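Local atomic coordinates of putative solute-binding component of ABC transporter (PDB entry 4YS6), a protein that probably serves as the extracellular solute-binding component of an ABC transporter for sugars, and holds beta-D-glucose in the cleft between its two lobes. Residues A[48-53]-A[270-275]; A[137-142]-A[290-295]. All blocks are in the same frame, centred on the assembly; numbering follows the deposited sequence.

Contact 1: residues A[48-53]-A[270-275]. With NA (sodium ion), chain I; BGC (beta-D-glucopyranose), chain D.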
# COMPACT_ATOMS: atom_id res chain seq x y z
N LEU A 48 4.13 4.43 9.34
CA LEU A 48 3.45 3.37 8.62
C LEU A 48 4.50 2.28 8.46
O LEU A 48 5.59 2.53 7.96
CB LEU A 48 2.92 3.86 7.28
CG LEU A 48 1.80 4.90 7.37
CD1 LEU A 48 1.57 5.59 6.07
CD2 LEU A 48 0.52 4.25 7.84
N GLN A 49 4.21 1.07 8.94
CA GLN A 49 5.30 0.17 9.28
C GLN A 49 6.22 -0.19 8.13
O GLN A 49 7.44 -0.18 8.30
CB GLN A 49 4.76 -1.13 9.86
CG GLN A 49 5.84 -1.96 10.54
CD GLN A 49 5.44 -3.43 10.60
OE1 GLN A 49 4.53 -3.81 11.33
NE2 GLN A 49 6.13 -4.25 9.84
N ARG A 50 5.65 -0.54 6.99
CA ARG A 50 6.45 -1.18 5.95
C ARG A 50 7.66 -0.36 5.52
O ARG A 50 8.72 -0.92 5.20
CB ARG A 50 5.60 -1.53 4.71
CG ARG A 50 5.03 -0.37 3.96
CD ARG A 50 4.57 -0.79 2.57
NE ARG A 50 5.70 -1.04 1.68
CZ ARG A 50 5.56 -1.27 0.37
NH1 ARG A 50 4.37 -1.35 -0.18
NH2 ARG A 50 6.63 -1.44 -0.41
N TRP A 51 7.55 0.96 5.55
CA TRP A 51 8.60 1.83 4.99
C TRP A 51 9.87 1.75 5.80
O TRP A 51 10.94 2.04 5.28
CB TRP A 51 8.12 3.28 4.86
CG TRP A 51 6.82 3.33 4.15
CD1 TRP A 51 5.60 3.58 4.71
CD2 TRP A 51 6.56 3.05 2.76
NE1 TRP A 51 4.61 3.48 3.77
CE2 TRP A 51 5.17 3.14 2.57
CE3 TRP A 51 7.38 2.73 1.66
CZ2 TRP A 51 4.58 2.94 1.32
CZ3 TRP A 51 6.77 2.51 0.43
CH2 TRP A 51 5.39 2.62 0.27
N ASN A 52 9.75 1.33 7.06
CA ASN A 52 10.94 1.02 7.86
C ASN A 52 11.74 -0.11 7.24
O ASN A 52 12.97 -0.06 7.13
CB ASN A 52 10.55 0.67 9.29
CG ASN A 52 9.95 1.86 10.02
OD1 ASN A 52 10.67 2.72 10.52
ND2 ASN A 52 8.65 1.92 10.09
N GLN A 53 11.02 -1.14 6.80
CA GLN A 53 11.64 -2.28 6.14
C GLN A 53 12.09 -1.93 4.73
O GLN A 53 13.18 -2.31 4.32
CB GLN A 53 10.69 -3.47 6.11
CG GLN A 53 10.59 -4.22 7.45
CD GLN A 53 9.70 -3.54 8.43
OE1 GLN A 53 8.50 -3.44 8.21
NE2 GLN A 53 10.27 -3.04 9.52
N GLY A 270 -7.01 -6.69 4.44
CA GLY A 270 -5.89 -5.82 4.64
C GLY A 270 -4.77 -6.09 3.67
O GLY A 270 -4.93 -6.81 2.68
N GLN A 271 -3.63 -5.51 3.96
CA GLN A 271 -2.45 -5.67 3.14
C GLN A 271 -1.21 -5.17 3.91
O GLN A 271 -1.28 -4.12 4.56
CB GLN A 271 -2.64 -4.91 1.83
CG GLN A 271 -1.42 -4.70 1.05
CD GLN A 271 -1.61 -3.76 -0.15
OE1 GLN A 271 -0.86 -3.85 -1.09
NE2 GLN A 271 -2.64 -2.87 -0.12
N ASP A 272 -0.12 -5.93 3.80
CA ASP A 272 1.26 -5.62 4.24
C ASP A 272 1.76 -6.60 5.30
O ASP A 272 2.98 -6.68 5.54
CB ASP A 272 1.45 -4.22 4.85
CG ASP A 272 1.32 -3.08 3.86
OD1 ASP A 272 1.22 -3.32 2.64
OD2 ASP A 272 1.36 -1.92 4.35
N CYS A 273 0.85 -7.29 5.98
CA CYS A 273 1.21 -8.13 7.12
C CYS A 273 2.01 -7.35 8.16
O CYS A 273 3.07 -7.82 8.63
CB CYS A 273 1.99 -9.37 6.69
SG CYS A 273 0.95 -10.50 5.71
N ASP A 274 1.53 -6.14 8.50
CA ASP A 274 2.08 -5.42 9.65
C ASP A 274 1.98 -6.31 10.88
O ASP A 274 1.04 -7.08 11.04
CB ASP A 274 1.32 -4.12 9.93
CG ASP A 274 1.55 -3.05 8.88
OD1 ASP A 274 2.48 -3.18 8.05
OD2 ASP A 274 0.80 -2.04 8.92
N ILE A 275 2.92 -6.15 11.80
CA ILE A 275 2.97 -7.00 12.99
C ILE A 275 1.70 -6.91 13.81
O ILE A 275 1.18 -7.92 14.24
CB ILE A 275 4.20 -6.62 13.86
CG1 ILE A 275 5.46 -7.08 13.14
CG2 ILE A 275 4.15 -7.29 15.24
CD1 ILE A 275 6.74 -6.55 13.76
NA NA I . 14.52 0.57 9.52
C2 BGC D . 1.48 0.83 -0.20
C3 BGC D . 0.86 -0.03 0.86
C4 BGC D . 0.84 0.62 2.17
C5 BGC D . 0.23 1.99 2.13
C6 BGC D . 0.37 2.78 3.41
C1 BGC D . 0.69 2.15 -0.30
O1 BGC D . 1.18 2.96 -1.18
O2 BGC D . 1.43 0.16 -1.46
O3 BGC D . 1.65 -1.28 0.90
O4 BGC D . 0.04 -0.13 3.12
O5 BGC D . 0.90 2.74 1.07
O6 BGC D . 1.70 2.71 3.92
O HOH W 1 1.45 0.55 9.65
O HOH W 2 2.86 -1.15 6.52
O HOH W 3 13.63 2.60 10.42
O HOH W 4 13.71 -0.94 11.19
O HOH W 5 15.35 2.41 8.12

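Contact 2: residues A[137-142]-A[290-295]. With BGC (beta-D-glucopyranose), chain D.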
# COMPACT_ATOMS: atom_id res chain seq x y z
N ALA A 137 8.95 0.65 -9.72
CA ALA A 137 9.01 -0.67 -9.12
C ALA A 137 7.93 -0.78 -8.08
O ALA A 137 7.87 0.05 -7.18
CB ALA A 137 10.32 -0.90 -8.49
N THR A 138 7.11 -1.81 -8.16
CA THR A 138 5.99 -1.92 -7.23
C THR A 138 5.51 -3.38 -7.18
O THR A 138 6.11 -4.26 -7.82
CB THR A 138 4.87 -0.96 -7.64
OG1 THR A 138 3.86 -0.92 -6.63
CG2 THR A 138 4.27 -1.39 -8.97
N PHE A 139 4.49 -3.65 -6.38
CA PHE A 139 3.76 -4.91 -6.46
C PHE A 139 2.59 -4.70 -7.41
O PHE A 139 2.26 -3.57 -7.79
CB PHE A 139 3.32 -5.37 -5.06
CG PHE A 139 4.47 -5.80 -4.21
CD1 PHE A 139 5.23 -4.86 -3.54
CD2 PHE A 139 4.82 -7.13 -4.13
CE1 PHE A 139 6.33 -5.24 -2.80
CE2 PHE A 139 5.93 -7.50 -3.37
CZ PHE A 139 6.68 -6.55 -2.73
N ASP A 140 1.97 -5.78 -7.85
CA ASP A 140 0.83 -5.66 -8.75
C ASP A 140 -0.37 -5.18 -7.97
O ASP A 140 -1.12 -5.97 -7.36
CB ASP A 140 0.58 -7.01 -9.42
CG ASP A 140 -0.47 -6.93 -10.50
OD1 ASP A 140 -1.28 -5.99 -10.54
OD2 ASP A 140 -0.47 -7.85 -11.34
N ASN A 141 -0.54 -3.85 -7.94
CA ASN A 141 -1.51 -3.25 -7.05
C ASN A 141 -2.97 -3.55 -7.44
O ASN A 141 -3.81 -3.74 -6.56
CB ASN A 141 -1.28 -1.75 -7.00
CG ASN A 141 0.10 -1.42 -6.52
OD1 ASN A 141 0.46 -1.78 -5.41
ND2 ASN A 141 0.91 -0.83 -7.39
N TYR A 142 -3.25 -3.65 -8.73
CA TYR A 142 -4.59 -4.02 -9.16
C TYR A 142 -4.91 -5.43 -8.65
O TYR A 142 -6.01 -5.68 -8.15
CB TYR A 142 -4.71 -3.94 -10.67
CG TYR A 142 -6.07 -4.28 -11.16
CD1 TYR A 142 -7.08 -3.33 -11.17
CD2 TYR A 142 -6.37 -5.56 -11.60
CE1 TYR A 142 -8.35 -3.65 -11.62
CE2 TYR A 142 -7.62 -5.89 -12.04
CZ TYR A 142 -8.60 -4.93 -12.05
OH TYR A 142 -9.85 -5.29 -12.50
N ILE A 290 -2.27 -9.34 2.84
CA ILE A 290 -1.53 -9.62 1.61
C ILE A 290 -0.08 -9.38 1.96
O ILE A 290 0.26 -8.33 2.50
CB ILE A 290 -1.98 -8.70 0.43
CG1 ILE A 290 -3.45 -8.90 0.05
CG2 ILE A 290 -1.05 -8.89 -0.79
CD1 ILE A 290 -3.80 -10.23 -0.47
N PHE A 291 0.76 -10.36 1.68
CA PHE A 291 2.18 -10.25 1.96
C PHE A 291 2.91 -9.74 0.73
O PHE A 291 2.85 -10.34 -0.34
CB PHE A 291 2.78 -11.58 2.39
CG PHE A 291 4.27 -11.54 2.60
CD1 PHE A 291 4.84 -10.63 3.48
CD2 PHE A 291 5.09 -12.44 1.95
CE1 PHE A 291 6.22 -10.61 3.68
CE2 PHE A 291 6.45 -12.43 2.16
CZ PHE A 291 7.02 -11.50 3.03
N LYS A 292 3.60 -8.63 0.91
CA LYS A 292 4.43 -8.01 -0.09
C LYS A 292 5.86 -7.95 0.47
O LYS A 292 6.18 -7.19 1.39
CB LYS A 292 3.89 -6.61 -0.44
CG LYS A 292 2.41 -6.61 -0.84
CD LYS A 292 1.97 -5.35 -1.55
CE LYS A 292 2.13 -4.08 -0.72
NZ LYS A 292 1.45 -2.98 -1.46
N ASP A 293 6.72 -8.81 -0.05
CA ASP A 293 8.05 -8.97 0.54
C ASP A 293 8.91 -7.77 0.12
O ASP A 293 9.39 -7.72 -1.02
CB ASP A 293 8.68 -10.29 0.11
CG ASP A 293 9.95 -10.61 0.89
OD1 ASP A 293 10.63 -9.68 1.37
OD2 ASP A 293 10.28 -11.81 1.02
N THR A 294 9.08 -6.81 1.02
CA THR A 294 9.84 -5.60 0.68
C THR A 294 11.29 -5.89 0.32
O THR A 294 11.94 -5.08 -0.34
CB THR A 294 9.83 -4.54 1.82
OG1 THR A 294 10.43 -5.06 3.02
CG2 THR A 294 8.42 -4.12 2.12
N ARG A 295 11.82 -7.04 0.75
CA ARG A 295 13.19 -7.38 0.42
C ARG A 295 13.31 -7.63 -1.08
O ARG A 295 14.33 -7.32 -1.72
CB ARG A 295 13.64 -8.61 1.19
CG ARG A 295 13.57 -8.47 2.67
CD ARG A 295 13.87 -9.80 3.32
NE ARG A 295 12.80 -10.75 3.01
CZ ARG A 295 12.72 -11.97 3.53
NH1 ARG A 295 13.64 -12.38 4.37
NH2 ARG A 295 11.72 -12.76 3.21
C2 BGC D . 1.48 0.83 -0.20
C3 BGC D . 0.86 -0.03 0.86
C4 BGC D . 0.84 0.62 2.17
C5 BGC D . 0.23 1.99 2.13
C6 BGC D . 0.37 2.78 3.41
C1 BGC D . 0.69 2.15 -0.30
O1 BGC D . 1.18 2.96 -1.18
O2 BGC D . 1.43 0.16 -1.46
O3 BGC D . 1.65 -1.28 0.90
O4 BGC D . 0.04 -0.13 3.12
O5 BGC D . 0.90 2.74 1.07
O6 BGC D . 1.70 2.71 3.92
O HOH W 6 2.67 -2.23 -3.90

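Contact 1: residues A[48-53]-A[270-275]
Gln49 and Asp274 meet beside the sugar cleft of this type I periplasmic binding protein, near a crossing between its two lobes. Segment 48-53 starts helix 50-64 of one lobe. Segment 270-275 leads from strand 267-268, in the sheet of the other lobe, into helix 275-282, and is probably one of the hinge crossings. The tight part is the Gln49 side chain. It runs alongside Asp274 in the reverse direction, since chi1 (-166°) sends CG away from the backbone N, and Gln49 CB lies 3.6 Å from Asp274 OD1. Gln49 OE1 accepts from Ile275 N at 2.9 Å, in the carbonyl plane and on a lone pair. Its NE2 donates to Gln53 OE1 and also bonds to Tyr354, which fixes the turn of the amide. The looser part is spanned by water. Water 1 accepts from Gln49 N and donates to Asp274 OD2; water 2 accepts from Arg50 N and lies 2.7 Å from Asp272 OD2. Nearer the sugar, Arg50 and Asp272 cross at about a right angle without a direct bond, and Asp54 and Asp124 form salt bridges with Arg50. Trp51 CH2 lies over the centre of one guanidinium face. Both Asp272 oxygens accept from glucose: OD1 from O3 at 2.7 Å, and OD2 from O4 at 2.5 Å.

Contact 2: residues A[137-142]-A[290-295]
Lys292 NZ is gripped by several groups at once. Its strongest polar partner is Gln271 OE1. Lys292 NZ also donates to glucose O3, 2.9 Å away, and more weakly to O2. Water 6 accepts from Lys292 NZ at 2.8 Å and links it to segment 137-142. This water donates to Asn141 OD1 at 2.7 Å and, over a longer distance, to Thr138 OG1. Asn141 ND2 donates to Thr138 OG1, so the water and the amide share one hydroxyl oxygen. The nonpolar part of the lysine chain lies against Phe139. Lys292 CB sits over the centre of one face of the Phe139 ring in a CH-pi contact, 6° off the normal and 3.6 Å from Phe139 CZ. CD then passes Phe139 CG and CB. The bend at chi3 (-60°) turns CE and NZ from the ring to the sugar. In this type I periplasmic binding protein fold both segments leave the same mixed sheet. Strands 135-139 and 289-291 flank strand 331-339, and each runs through a short loop into a helix beside the cleft. Asp293 O meets the edge of the Phe139 ring, in its plane, 3.4 Å from CZ. The Asp293 carboxylate instead N-caps helix 294-309: OD1 accepts from Arg295 N. The guanidinium of Arg295 grips the same carboxylate side-on, with NE on OD1 and NH2 on OD2 in a 2.8 Å salt bridge.

The centres of contact 1 and contact 2 lie about 11 Å apart, and both contacts line the glucose pocket. Their segments alternate along the chain. They meet through 270-275 and 290-295: Gln271 OE1 is 2.5 Å from Lys292 NZ, a probable hydrogen bond, and Asp272 N is 2.8 Å from Ile290 O, probably another. Segment 48-53 also reaches contact 2, with Gln53 CB packed 3.5 Å from Thr294 OG1. The sugar O3 is common to both, since Arg50 and Asp272 bind it from contact 1 and Lys292 from contact 2. Asp124, Arg125, Asp176, Asn178 and Asn246 make further hydrogen bonds to the glucose.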